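Local structure of response regulator aspartate phosphatase I (Bacillus subtilis subsp. subtilis, 4I1A) at residues Tyr112-Lys117 / Ser150-Tyr155; Arg185-Val190 / Phe207-Glu212; Glu239-Ser244 / Ala274-Tyr279; Glu343-Phe348 / Met355-Tyr360. The protein dephosphorylates the sporulation phosphotransferase Spo0F and, by inactivating the repressor ImmR, activates gene expression, excision and transfer of the mobile element ICEBs1. One frame throughout, in Å; residues are numbered along the deposited sequence.

All four contacts join helices of the helical array, which is largely TPR repeats, and they follow one another in series along the chain; none nests in or crosses another. Contact 1 closes a loop of 32 residues and ties helix 102-115 to helix 139-155, past helix 119-129. Contact 2 joins the adjacent helices 180-196 and 200-215, closing 16 residues. It touches contact 1, where Ile189 packs on Ser150 and Tyr151. Contact 3 brings the start of helix 240-257 to the end of helix 261-275, closing 29 residues. Contact 4 closes the shortest loop, six residues, between helices 334-351 and 354-373. Contacts 3 and 4 meet through a long, weak ion pair, Lys275 with Glu343.

Contact 1 of 4, residues Tyr112-Lys117 / Ser150-Tyr155; sequences YEFRRK and SYVYYY
The Phe114 ring is the bump of this contact, and Tyr151, Val152 and Tyr155 form the hollow that takes it. Its CG lies anti to the backbone N (chi1 -178°), and the CA-CB bond already points toward helix 139-155. CE2 and CZ, at the far end of the ring, meet Tyr151. Phe114 CZ comes to 3.4 Å from Tyr151 CE2, arriving at the edge of that tyrosine ring, near its plane. The two rings are oblique, with planes at 77°. On the flank, Phe114 CD1 lies 4.0 Å from Val152 CB, and CE1 reaches the backbone at Val152 CA. The remaining wall is the Tyr155 ring. Phe114 turns its edge toward the face of Tyr155 in an offset edge-to-face pair, with centroids 5.6 Å apart. The three rings make an aromatic cluster between helices 102-115 and 139-155, the second of which enters the predicted TPR 2 repeat here. The first helix ends at this point in a Schellman motif, with Lys117 at C-prime and positive phi. That turn brings the lysine chain back beside the cluster. Its CD packs 3.7 Å from Tyr155 OH; the two side chains cross at about a right angle. The lysine chain is bent at chi2 and chi4, and its NZ sits above one face of the Phe114 ring, toward the rim. Val152 also packs on Tyr126 of helix 119-129.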
# COMPACT_ATOMS: atom_id res chain seq x y z
N TYR A 112 18.59 12.16 5.82
CA TYR A 112 18.52 12.64 7.18
C TYR A 112 17.21 13.38 7.42
O TYR A 112 16.45 13.04 8.34
CB TYR A 112 19.71 13.56 7.45
CG TYR A 112 19.63 14.41 8.69
CD1 TYR A 112 19.70 13.84 9.95
CD2 TYR A 112 19.53 15.79 8.60
CE1 TYR A 112 19.65 14.62 11.10
CE2 TYR A 112 19.48 16.58 9.74
CZ TYR A 112 19.54 15.99 10.98
OH TYR A 112 19.49 16.76 12.12
N GLU A 113 16.93 14.37 6.58
CA GLU A 113 15.70 15.15 6.72
C GLU A 113 14.45 14.32 6.45
O GLU A 113 13.38 14.62 6.98
CB GLU A 113 15.72 16.38 5.80
CG GLU A 113 16.84 17.36 6.10
CD GLU A 113 16.57 18.22 7.32
OE1 GLU A 113 16.73 19.45 7.22
OE2 GLU A 113 16.21 17.67 8.38
N PHE A 114 14.58 13.29 5.62
CA PHE A 114 13.45 12.42 5.35
C PHE A 114 13.11 11.63 6.61
O PHE A 114 11.94 11.39 6.91
CB PHE A 114 13.74 11.49 4.17
CG PHE A 114 12.58 10.60 3.82
CD1 PHE A 114 11.44 11.13 3.23
CD2 PHE A 114 12.62 9.25 4.11
CE1 PHE A 114 10.35 10.31 2.91
CE2 PHE A 114 11.54 8.42 3.80
CZ PHE A 114 10.40 8.96 3.20
N ARG A 115 14.15 11.24 7.34
CA ARG A 115 13.99 10.52 8.60
C ARG A 115 13.15 11.32 9.59
O ARG A 115 12.20 10.80 10.18
CB ARG A 115 15.36 10.19 9.21
CG ARG A 115 15.29 9.54 10.58
CD ARG A 115 14.59 8.19 10.52
NE ARG A 115 14.28 7.69 11.85
CZ ARG A 115 13.12 7.88 12.47
NH1 ARG A 115 12.15 8.57 11.86
NH2 ARG A 115 12.92 7.40 13.68
N ARG A 116 13.48 12.59 9.77
CA ARG A 116 12.71 13.47 10.64
C ARG A 116 11.48 14.01 9.91
O ARG A 116 10.77 14.87 10.43
CB ARG A 116 13.57 14.61 11.17
CG ARG A 116 14.90 14.78 10.45
CD ARG A 116 15.82 15.74 11.20
NE ARG A 116 15.24 17.07 11.32
CZ ARG A 116 15.76 18.05 12.07
NH1 ARG A 116 16.87 17.84 12.76
NH2 ARG A 116 15.16 19.24 12.12
N LYS A 117 11.25 13.50 8.70
CA LYS A 117 10.07 13.82 7.90
C LYS A 117 9.92 15.29 7.54
O LYS A 117 8.81 15.78 7.32
CB LYS A 117 8.80 13.28 8.57
CG LYS A 117 8.73 11.75 8.60
CD LYS A 117 8.63 11.19 7.18
CE LYS A 117 8.99 9.71 7.14
NZ LYS A 117 10.40 9.48 7.57
N SER A 150 12.96 8.94 -5.59
CA SER A 150 11.64 8.46 -5.98
C SER A 150 10.80 8.21 -4.75
O SER A 150 9.60 8.46 -4.75
CB SER A 150 11.72 7.17 -6.81
OG SER A 150 12.05 6.06 -6.01
N TYR A 151 11.46 7.76 -3.68
CA TYR A 151 10.78 7.41 -2.45
C TYR A 151 10.19 8.62 -1.71
O TYR A 151 9.05 8.58 -1.27
CB TYR A 151 11.72 6.63 -1.53
CG TYR A 151 11.00 5.92 -0.41
CD1 TYR A 151 10.31 4.74 -0.63
CD2 TYR A 151 11.01 6.44 0.88
CE1 TYR A 151 9.64 4.09 0.40
CE2 TYR A 151 10.35 5.80 1.92
CZ TYR A 151 9.67 4.63 1.67
OH TYR A 151 9.01 3.99 2.70
N VAL A 152 10.97 9.70 -1.56
CA VAL A 152 10.41 10.88 -0.92
C VAL A 152 9.26 11.43 -1.76
O VAL A 152 8.22 11.83 -1.23
CB VAL A 152 11.49 11.97 -0.64
CG1 VAL A 152 12.38 12.16 -1.83
CG2 VAL A 152 10.84 13.30 -0.23
N TYR A 153 9.44 11.43 -3.08
CA TYR A 153 8.39 11.83 -4.01
C TYR A 153 7.14 10.97 -3.88
O TYR A 153 6.02 11.48 -3.92
CB TYR A 153 8.92 11.82 -5.44
CG TYR A 153 9.61 13.11 -5.81
CD1 TYR A 153 9.06 14.34 -5.46
CD2 TYR A 153 10.83 13.11 -6.49
CE1 TYR A 153 9.68 15.54 -5.80
CE2 TYR A 153 11.47 14.30 -6.83
CZ TYR A 153 10.89 15.51 -6.48
OH TYR A 153 11.51 16.69 -6.81
N TYR A 154 7.34 9.66 -3.71
CA TYR A 154 6.24 8.73 -3.48
C TYR A 154 5.52 9.04 -2.16
O TYR A 154 4.31 8.84 -2.04
CB TYR A 154 6.75 7.29 -3.48
CG TYR A 154 5.69 6.25 -3.21
CD1 TYR A 154 4.60 6.10 -4.05
CD2 TYR A 154 5.79 5.40 -2.11
CE1 TYR A 154 3.62 5.15 -3.80
CE2 TYR A 154 4.81 4.44 -1.85
CZ TYR A 154 3.73 4.32 -2.70
OH TYR A 154 2.76 3.37 -2.46
N TYR A 155 6.26 9.54 -1.18
CA TYR A 155 5.67 9.88 0.11
C TYR A 155 4.77 11.10 -0.03
O TYR A 155 3.71 11.18 0.60
CB TYR A 155 6.78 10.13 1.15
CG TYR A 155 6.33 10.10 2.60
CD1 TYR A 155 5.77 11.23 3.20
CD2 TYR A 155 6.49 8.96 3.37
CE1 TYR A 155 5.37 11.20 4.53
CE2 TYR A 155 6.10 8.93 4.70
CZ TYR A 155 5.54 10.05 5.28
OH TYR A 155 5.14 10.03 6.60

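Contact 2 of 4, residues Arg185-Val190 / Phe207-Glu212; sequences RCQFIV and FLKSLE
This is a buried, nearly antiparallel helix-helix contact inside the predicted TPR 3 repeat, between its two helices, 180-196 and 200-215. The axes of the two short segments pass 9.3 Å apart, with 165° between their directions. One polar pair and one aromatic pair carry the contact. Gln187 points toward the second helix, and its chain is extended beyond CG. This carries the amide across to Ser210, where Gln187 OE1 lies 2.9 Å from Ser210 OG. Ser210 OG also has Gln206 O, one turn earlier in its own helix, as a partner. The other end of the amide, Gln187 NE2, lies against the Lys209 chain, 3.8 Å from CB. These two side chains cross at about a right angle. Phe188, the next residue after Gln187, meets Phe207, about one turn before Ser210. The edge of Phe207 points at the face of Phe188 in an offset edge-to-face pair, with centroids 5.6 Å apart and planes at 63°. The closest atoms are Phe188 CD1 and Phe207 CE1, at 3.7 Å. The next rim atom, Phe188 CE1, rests against Ser210 CB at 3.7 Å, with the serine at the ring's edge. Ser210 therefore links the polar and aromatic halves. Helix 220-236 packs beside the pair, with Met225 on Phe188, Ser226 on Ser210 and Asn229 on Phe207. Cys186 and Ile189 pack against helices 139-155 and 159-173.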
# COMPACT_ATOMS: atom_id res chain seq x y z
N ARG A 185 12.35 -3.63 -5.19
CA ARG A 185 11.87 -2.44 -4.48
C ARG A 185 11.54 -1.29 -5.43
O ARG A 185 10.52 -0.62 -5.25
CB ARG A 185 12.88 -2.00 -3.42
CG ARG A 185 13.02 -2.99 -2.27
CD ARG A 185 14.02 -2.49 -1.25
NE ARG A 185 14.19 -3.42 -0.14
CZ ARG A 185 15.19 -3.38 0.74
NH1 ARG A 185 16.12 -2.44 0.63
NH2 ARG A 185 15.26 -4.28 1.71
N CYS A 186 12.40 -1.07 -6.43
CA CYS A 186 12.15 -0.06 -7.47
C CYS A 186 10.82 -0.33 -8.17
O CYS A 186 10.00 0.58 -8.33
CB CYS A 186 13.27 -0.03 -8.51
SG CYS A 186 14.77 0.78 -7.95
N GLN A 187 10.62 -1.59 -8.55
CA GLN A 187 9.35 -2.02 -9.12
C GLN A 187 8.15 -1.79 -8.18
O GLN A 187 7.07 -1.46 -8.65
CB GLN A 187 9.43 -3.50 -9.54
CG GLN A 187 10.44 -3.79 -10.63
CD GLN A 187 10.58 -5.29 -10.90
OE1 GLN A 187 10.39 -6.11 -9.99
NE2 GLN A 187 10.90 -5.65 -12.13
N PHE A 188 8.34 -1.96 -6.87
CA PHE A 188 7.26 -1.68 -5.92
C PHE A 188 6.89 -0.21 -5.99
O PHE A 188 5.72 0.13 -5.91
CB PHE A 188 7.62 -2.05 -4.47
CG PHE A 188 7.54 -3.52 -4.15
CD1 PHE A 188 7.32 -4.47 -5.14
CD2 PHE A 188 7.70 -3.97 -2.84
CE1 PHE A 188 7.26 -5.84 -4.85
CE2 PHE A 188 7.64 -5.34 -2.53
CZ PHE A 188 7.42 -6.28 -3.54
N ILE A 189 7.89 0.65 -6.09
CA ILE A 189 7.62 2.09 -6.17
C ILE A 189 6.83 2.40 -7.44
O ILE A 189 5.83 3.12 -7.39
CB ILE A 189 8.92 2.93 -6.15
CG1 ILE A 189 9.77 2.58 -4.93
CG2 ILE A 189 8.60 4.42 -6.15
CD1 ILE A 189 9.15 3.00 -3.63
N VAL A 190 7.28 1.85 -8.57
CA VAL A 190 6.59 2.06 -9.83
C VAL A 190 5.13 1.65 -9.70
O VAL A 190 4.22 2.43 -9.97
CB VAL A 190 7.26 1.28 -10.99
CG1 VAL A 190 6.38 1.32 -12.24
CG2 VAL A 190 8.64 1.87 -11.31
N PHE A 207 4.08 -5.98 -10.35
CA PHE A 207 4.15 -6.91 -9.23
C PHE A 207 4.39 -8.34 -9.70
O PHE A 207 5.07 -9.11 -9.01
CB PHE A 207 2.89 -6.83 -8.36
CG PHE A 207 2.79 -5.58 -7.51
CD1 PHE A 207 3.84 -5.20 -6.68
CD2 PHE A 207 1.64 -4.80 -7.53
CE1 PHE A 207 3.75 -4.06 -5.90
CE2 PHE A 207 1.55 -3.65 -6.75
CZ PHE A 207 2.60 -3.28 -5.93
N LEU A 208 3.85 -8.71 -10.86
CA LEU A 208 4.10 -10.04 -11.41
C LEU A 208 5.57 -10.24 -11.75
O LEU A 208 6.12 -11.33 -11.56
CB LEU A 208 3.23 -10.33 -12.64
CG LEU A 208 1.75 -10.62 -12.31
CD1 LEU A 208 0.90 -10.64 -13.58
CD2 LEU A 208 1.60 -11.93 -11.55
N LYS A 209 6.21 -9.19 -12.23
CA LYS A 209 7.64 -9.25 -12.50
C LYS A 209 8.39 -9.40 -11.18
O LYS A 209 9.33 -10.18 -11.08
CB LYS A 209 8.13 -8.02 -13.27
CG LYS A 209 7.73 -8.01 -14.73
CD LYS A 209 8.59 -7.05 -15.55
CE LYS A 209 8.38 -5.60 -15.15
NZ LYS A 209 9.46 -4.70 -15.67
N SER A 210 7.94 -8.66 -10.18
CA SER A 210 8.58 -8.72 -8.87
C SER A 210 8.57 -10.13 -8.29
O SER A 210 9.57 -10.58 -7.74
CB SER A 210 7.90 -7.73 -7.92
OG SER A 210 7.99 -6.41 -8.44
N LEU A 211 7.44 -10.81 -8.45
CA LEU A 211 7.28 -12.18 -7.97
C LEU A 211 8.26 -13.13 -8.63
O LEU A 211 8.83 -14.00 -7.98
CB LEU A 211 5.85 -12.68 -8.22
CG LEU A 211 5.55 -14.10 -7.74
CD1 LEU A 211 5.84 -14.23 -6.26
CD2 LEU A 211 4.11 -14.51 -8.04
N GLU A 212 8.47 -12.96 -9.94
CA GLU A 212 9.39 -13.81 -10.67
C GLU A 212 10.80 -13.65 -10.13
O GLU A 212 11.48 -14.63 -9.84
CB GLU A 212 9.34 -13.50 -12.17
CG GLU A 212 8.00 -13.78 -12.85
CD GLU A 212 8.00 -13.40 -14.33
OE1 GLU A 212 8.90 -13.85 -15.08
OE2 GLU A 212 7.09 -12.64 -14.75

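Contact 3 of 4, residues Glu239-Ser244 / Ala274-Tyr279; sequences EYKKAS and AKQQNY
Two helix ends of the TPR array meet here: the capped start of helix 240-257, in predicted TPR 4, and the Schellman end of helix 261-275. Tyr240, in the first turn, does most of the touching. Its ring is crossed at about a right angle by the extended chain of Lys275. Lys275 CB lies over one face, toward the rim, in a CH-pi contact 4.3 Å from the ring centroid. Farther out, Lys275 CD comes to 3.5 Å from Tyr240 OH. Gln276 slides past the tyrosine in the opposite direction. Its amide carbon CD packs 3.4 Å from Tyr240 CB, and its CG approaches the ring obliquely. Amide and ring planes are 42° apart. Glu239, just before Tyr240, is the N-cap. Lys242 N donates to Glu239 OE2 at 2.7 Å, approaching from above the carboxylate plane, and OE1 accepts a weak bond from Lys241 N. In segment 274-279, Gln277 is C-prime, with positive phi. Ser244 OG is hydrogen-bonded to Glu273, next to Ala274. One water bridges the segments: it lies 2.7 Å from Tyr240 OH and accepts from Lys275 NZ at 3.1 Å. Lys275 NZ also forms a salt bridge with Asp235 of helix 220-236. The lysine thus lays its aliphatic part on the ring while its amine is paired with Asp235, which would help keep it protonated.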
# COMPACT_ATOMS: atom_id res chain seq x y z
N GLU A 239 -11.06 -9.69 -9.79
CA GLU A 239 -10.82 -11.11 -9.92
C GLU A 239 -10.47 -11.70 -8.55
O GLU A 239 -9.30 -11.95 -8.23
CB GLU A 239 -9.78 -11.46 -10.98
CG GLU A 239 -10.10 -12.80 -11.70
CD GLU A 239 -10.53 -13.92 -10.74
OE1 GLU A 239 -11.74 -14.04 -10.42
OE2 GLU A 239 -9.66 -14.70 -10.30
N TYR A 240 -11.51 -11.93 -7.76
CA TYR A 240 -11.40 -12.33 -6.38
C TYR A 240 -10.81 -13.73 -6.18
O TYR A 240 -10.16 -13.99 -5.17
CB TYR A 240 -12.76 -12.23 -5.71
CG TYR A 240 -13.36 -10.84 -5.76
CD1 TYR A 240 -12.58 -9.72 -5.46
CD2 TYR A 240 -14.69 -10.64 -6.10
CE1 TYR A 240 -13.12 -8.44 -5.50
CE2 TYR A 240 -15.24 -9.36 -6.15
CZ TYR A 240 -14.45 -8.27 -5.85
OH TYR A 240 -15.00 -7.00 -5.89
N LYS A 241 -11.03 -14.63 -7.13
CA LYS A 241 -10.48 -15.99 -7.02
C LYS A 241 -8.96 -15.94 -7.04
O LYS A 241 -8.30 -16.52 -6.17
CB LYS A 241 -10.99 -16.91 -8.12
CG LYS A 241 -12.35 -17.52 -7.82
CD LYS A 241 -12.76 -18.50 -8.92
CE LYS A 241 -13.78 -19.51 -8.41
NZ LYS A 241 -14.07 -20.56 -9.43
N LYS A 242 -8.40 -15.25 -8.03
CA LYS A 242 -6.95 -15.10 -8.10
C LYS A 242 -6.42 -14.29 -6.92
O LYS A 242 -5.37 -14.62 -6.37
CB LYS A 242 -6.52 -14.51 -9.45
CG LYS A 242 -6.56 -15.54 -10.58
CD LYS A 242 -5.88 -15.07 -11.86
CE LYS A 242 -6.88 -14.38 -12.79
NZ LYS A 242 -6.35 -14.24 -14.18
N ALA A 243 -7.15 -13.26 -6.52
CA ALA A 243 -6.78 -12.44 -5.37
C ALA A 243 -6.56 -13.33 -4.15
O ALA A 243 -5.52 -13.24 -3.49
CB ALA A 243 -7.85 -11.38 -5.07
N SER A 244 -7.51 -14.21 -3.89
CA SER A 244 -7.41 -15.11 -2.75
C SER A 244 -6.25 -16.10 -2.83
O SER A 244 -5.60 -16.36 -1.81
CB SER A 244 -8.73 -15.84 -2.55
OG SER A 244 -9.68 -14.98 -1.95
N ALA A 274 -15.71 -11.99 1.59
CA ALA A 274 -17.01 -11.37 1.86
C ALA A 274 -17.65 -10.84 0.57
O ALA A 274 -18.85 -11.00 0.36
CB ALA A 274 -16.84 -10.25 2.87
N LYS A 275 -16.84 -10.22 -0.29
CA LYS A 275 -17.34 -9.71 -1.56
C LYS A 275 -17.84 -10.82 -2.48
O LYS A 275 -18.63 -10.56 -3.39
CB LYS A 275 -16.26 -8.90 -2.29
CG LYS A 275 -15.86 -7.59 -1.63
CD LYS A 275 -14.75 -6.94 -2.43
CE LYS A 275 -13.98 -5.93 -1.62
NZ LYS A 275 -13.01 -5.20 -2.49
N GLN A 276 -17.39 -12.05 -2.27
CA GLN A 276 -17.92 -13.18 -3.05
C GLN A 276 -19.07 -13.84 -2.32
O GLN A 276 -19.56 -14.89 -2.75
CB GLN A 276 -16.84 -14.22 -3.34
CG GLN A 276 -15.62 -13.69 -4.06
CD GLN A 276 -14.62 -14.78 -4.36
OE1 GLN A 276 -14.77 -15.54 -5.32
NE2 GLN A 276 -13.58 -14.88 -3.53
N GLN A 277 -19.49 -13.22 -1.22
CA GLN A 277 -20.52 -13.77 -0.34
C GLN A 277 -20.11 -15.10 0.30
O GLN A 277 -20.97 -15.87 0.74
CB GLN A 277 -21.87 -13.92 -1.05
CG GLN A 277 -22.45 -12.61 -1.58
CD GLN A 277 -22.15 -12.41 -3.04
OE1 GLN A 277 -22.67 -13.14 -3.90
NE2 GLN A 277 -21.31 -11.43 -3.35
N ASN A 278 -18.81 -15.36 0.36
CA ASN A 278 -18.32 -16.52 1.09
C ASN A 278 -18.19 -16.18 2.56
O ASN A 278 -17.09 -16.12 3.10
CB ASN A 278 -17.00 -17.02 0.51
CG ASN A 278 -17.15 -17.57 -0.90
OD1 ASN A 278 -18.20 -18.10 -1.26
ND2 ASN A 278 -16.09 -17.45 -1.70
N TYR A 279 -19.33 -15.96 3.20
CA TYR A 279 -19.42 -15.35 4.52
C TYR A 279 -18.87 -16.23 5.64
O TYR A 279 -18.34 -15.73 6.62
CB TYR A 279 -20.87 -14.94 4.82
CG TYR A 279 -21.38 -13.86 3.88
CD1 TYR A 279 -20.64 -12.70 3.65
CD2 TYR A 279 -22.58 -14.01 3.19
CE1 TYR A 279 -21.10 -11.71 2.78
CE2 TYR A 279 -23.04 -13.04 2.32
CZ TYR A 279 -22.30 -11.89 2.12
OH TYR A 279 -22.76 -10.92 1.26
O HOH W 1 -13.24 -4.97 -5.53

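Contact 4 of 4, residues Glu343-Phe348 / Met355-Tyr360; sequences EVADYF and MLSNEY
Leu356 CD1 lies over the face of the Phe348 ring, a CH-pi contact, between the antiparallel helices 334-351 and 354-373, the hairpin of predicted TPR 6. The segment axes are 7.8 Å apart, and their directions differ by 163°. Small residues permit this approach: the CA atoms of Ala345 and Ser357 lie 4.3 Å apart. Phe348 can be followed outward. Its CB touches Ser357, 3.9 Å from both N and CB. CG lies anti to the carbonyl carbon, and it meets Leu356 CB, as does CD2. Leu356 CD1 then sits over the centre of the ring, 3.9 Å from the centroid, and touches Phe348 CD1, CE1, CE2 and CZ. Phe348 CE2 also approaches Tyr360 CE2 at 4.2 Å, obliquely. One turn from there on each helix, the same kind of contact recurs with the roles exchanged between the helices. Val344 CG1 stands over the centre of the Tyr360 ring, 3.8 Å from the centroid, in a CH-pi contact close to the ring normal. Ala345 CB packs on Tyr360 CB beside it. Ile321 of helix 318-330 adds apolar cover, touching Val344, Phe348 and Tyr360. The apolar packing is joined by one polar bond. Ser357 OG, anti to its own backbone N, donates to Ala345 O at 2.8 Å, with a C=O...donor angle of 132° and the hydroxyl oxygen tilted 32° from the carbonyl plane.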
# COMPACT_ATOMS: atom_id res chain seq x y z
N GLU A 343 -16.46 2.32 -0.75
CA GLU A 343 -16.82 0.91 -0.77
C GLU A 343 -18.10 0.66 0.02
O GLU A 343 -18.97 -0.11 -0.39
CB GLU A 343 -15.69 0.06 -0.20
CG GLU A 343 -14.42 0.11 -1.03
CD GLU A 343 -14.04 -1.25 -1.54
OE1 GLU A 343 -12.83 -1.60 -1.46
OE2 GLU A 343 -14.94 -1.98 -2.01
N VAL A 344 -18.21 1.34 1.16
CA VAL A 344 -19.38 1.23 2.01
C VAL A 344 -20.60 1.84 1.33
O VAL A 344 -21.69 1.27 1.34
CB VAL A 344 -19.13 1.86 3.41
CG1 VAL A 344 -20.40 1.86 4.23
CG2 VAL A 344 -18.04 1.08 4.14
N ALA A 345 -20.39 3.01 0.73
CA ALA A 345 -21.44 3.66 -0.05
C ALA A 345 -21.90 2.80 -1.22
O ALA A 345 -23.11 2.72 -1.47
CB ALA A 345 -20.98 5.02 -0.55
N ASP A 346 -20.96 2.17 -1.93
CA ASP A 346 -21.34 1.32 -3.07
C ASP A 346 -22.21 0.15 -2.61
O ASP A 346 -23.25 -0.15 -3.20
CB ASP A 346 -20.12 0.78 -3.83
CG ASP A 346 -19.37 1.86 -4.60
OD1 ASP A 346 -19.89 3.00 -4.71
OD2 ASP A 346 -18.26 1.58 -5.09
N TYR A 347 -21.76 -0.48 -1.54
CA TYR A 347 -22.45 -1.61 -0.95
C TYR A 347 -23.90 -1.30 -0.56
O TYR A 347 -24.81 -2.08 -0.84
CB TYR A 347 -21.64 -2.12 0.26
CG TYR A 347 -22.35 -3.19 1.06
CD1 TYR A 347 -23.24 -2.85 2.07
CD2 TYR A 347 -22.15 -4.53 0.78
CE1 TYR A 347 -23.90 -3.82 2.80
CE2 TYR A 347 -22.82 -5.51 1.49
CZ TYR A 347 -23.69 -5.15 2.50
OH TYR A 347 -24.35 -6.14 3.23
N PHE A 348 -24.12 -0.16 0.09
CA PHE A 348 -25.47 0.24 0.46
C PHE A 348 -26.31 0.64 -0.76
O PHE A 348 -27.53 0.45 -0.78
CB PHE A 348 -25.45 1.37 1.51
CG PHE A 348 -25.02 0.91 2.87
CD1 PHE A 348 -25.52 -0.27 3.41
CD2 PHE A 348 -24.08 1.63 3.61
CE1 PHE A 348 -25.11 -0.71 4.67
CE2 PHE A 348 -23.67 1.19 4.85
CZ PHE A 348 -24.18 0.02 5.38
N MET A 355 -30.28 6.32 1.52
CA MET A 355 -29.99 7.31 2.54
C MET A 355 -28.63 7.04 3.17
O MET A 355 -27.78 7.94 3.29
CB MET A 355 -31.11 7.32 3.59
CG MET A 355 -31.49 8.70 4.08
SD MET A 355 -32.95 8.63 5.12
CE MET A 355 -32.56 9.89 6.33
N LEU A 356 -28.39 5.78 3.54
CA LEU A 356 -27.11 5.38 4.10
C LEU A 356 -26.01 5.56 3.08
O LEU A 356 -24.92 6.06 3.38
CB LEU A 356 -27.15 3.91 4.52
CG LEU A 356 -27.41 3.54 5.98
CD1 LEU A 356 -27.53 2.02 6.12
CD2 LEU A 356 -26.28 4.07 6.86
N SER A 357 -26.29 5.13 1.86
CA SER A 357 -25.35 5.24 0.75
C SER A 357 -24.94 6.69 0.51
O SER A 357 -23.76 6.97 0.29
CB SER A 357 -25.98 4.65 -0.52
OG SER A 357 -25.08 4.64 -1.61
N ASN A 358 -25.90 7.61 0.54
CA ASN A 358 -25.60 9.04 0.41
C ASN A 358 -24.72 9.58 1.52
O ASN A 358 -23.81 10.38 1.27
CB ASN A 358 -26.88 9.86 0.31
CG ASN A 358 -27.41 9.95 -1.10
OD1 ASN A 358 -27.05 9.14 -1.98
ND2 ASN A 358 -28.27 10.93 -1.33
N GLU A 359 -25.00 9.15 2.76
CA GLU A 359 -24.22 9.56 3.93
C GLU A 359 -22.76 9.24 3.75
O GLU A 359 -21.89 10.03 4.10
CB GLU A 359 -24.75 8.88 5.19
CG GLU A 359 -23.79 8.95 6.39
CD GLU A 359 -24.48 8.64 7.71
OE1 GLU A 359 -25.53 9.25 7.99
OE2 GLU A 359 -23.96 7.78 8.46
N TYR A 360 -22.48 8.10 3.14
CA TYR A 360 -21.11 7.66 2.96
C TYR A 360 -20.43 8.25 1.71
O TYR A 360 -19.21 8.43 1.70
CB TYR A 360 -21.01 6.13 3.04
CG TYR A 360 -21.03 5.67 4.49
CD1 TYR A 360 -19.86 5.72 5.26
CD2 TYR A 360 -22.20 5.24 5.09
CE1 TYR A 360 -19.86 5.34 6.57
CE2 TYR A 360 -22.21 4.84 6.42
CZ TYR A 360 -21.04 4.90 7.16
OH TYR A 360 -21.02 4.53 8.47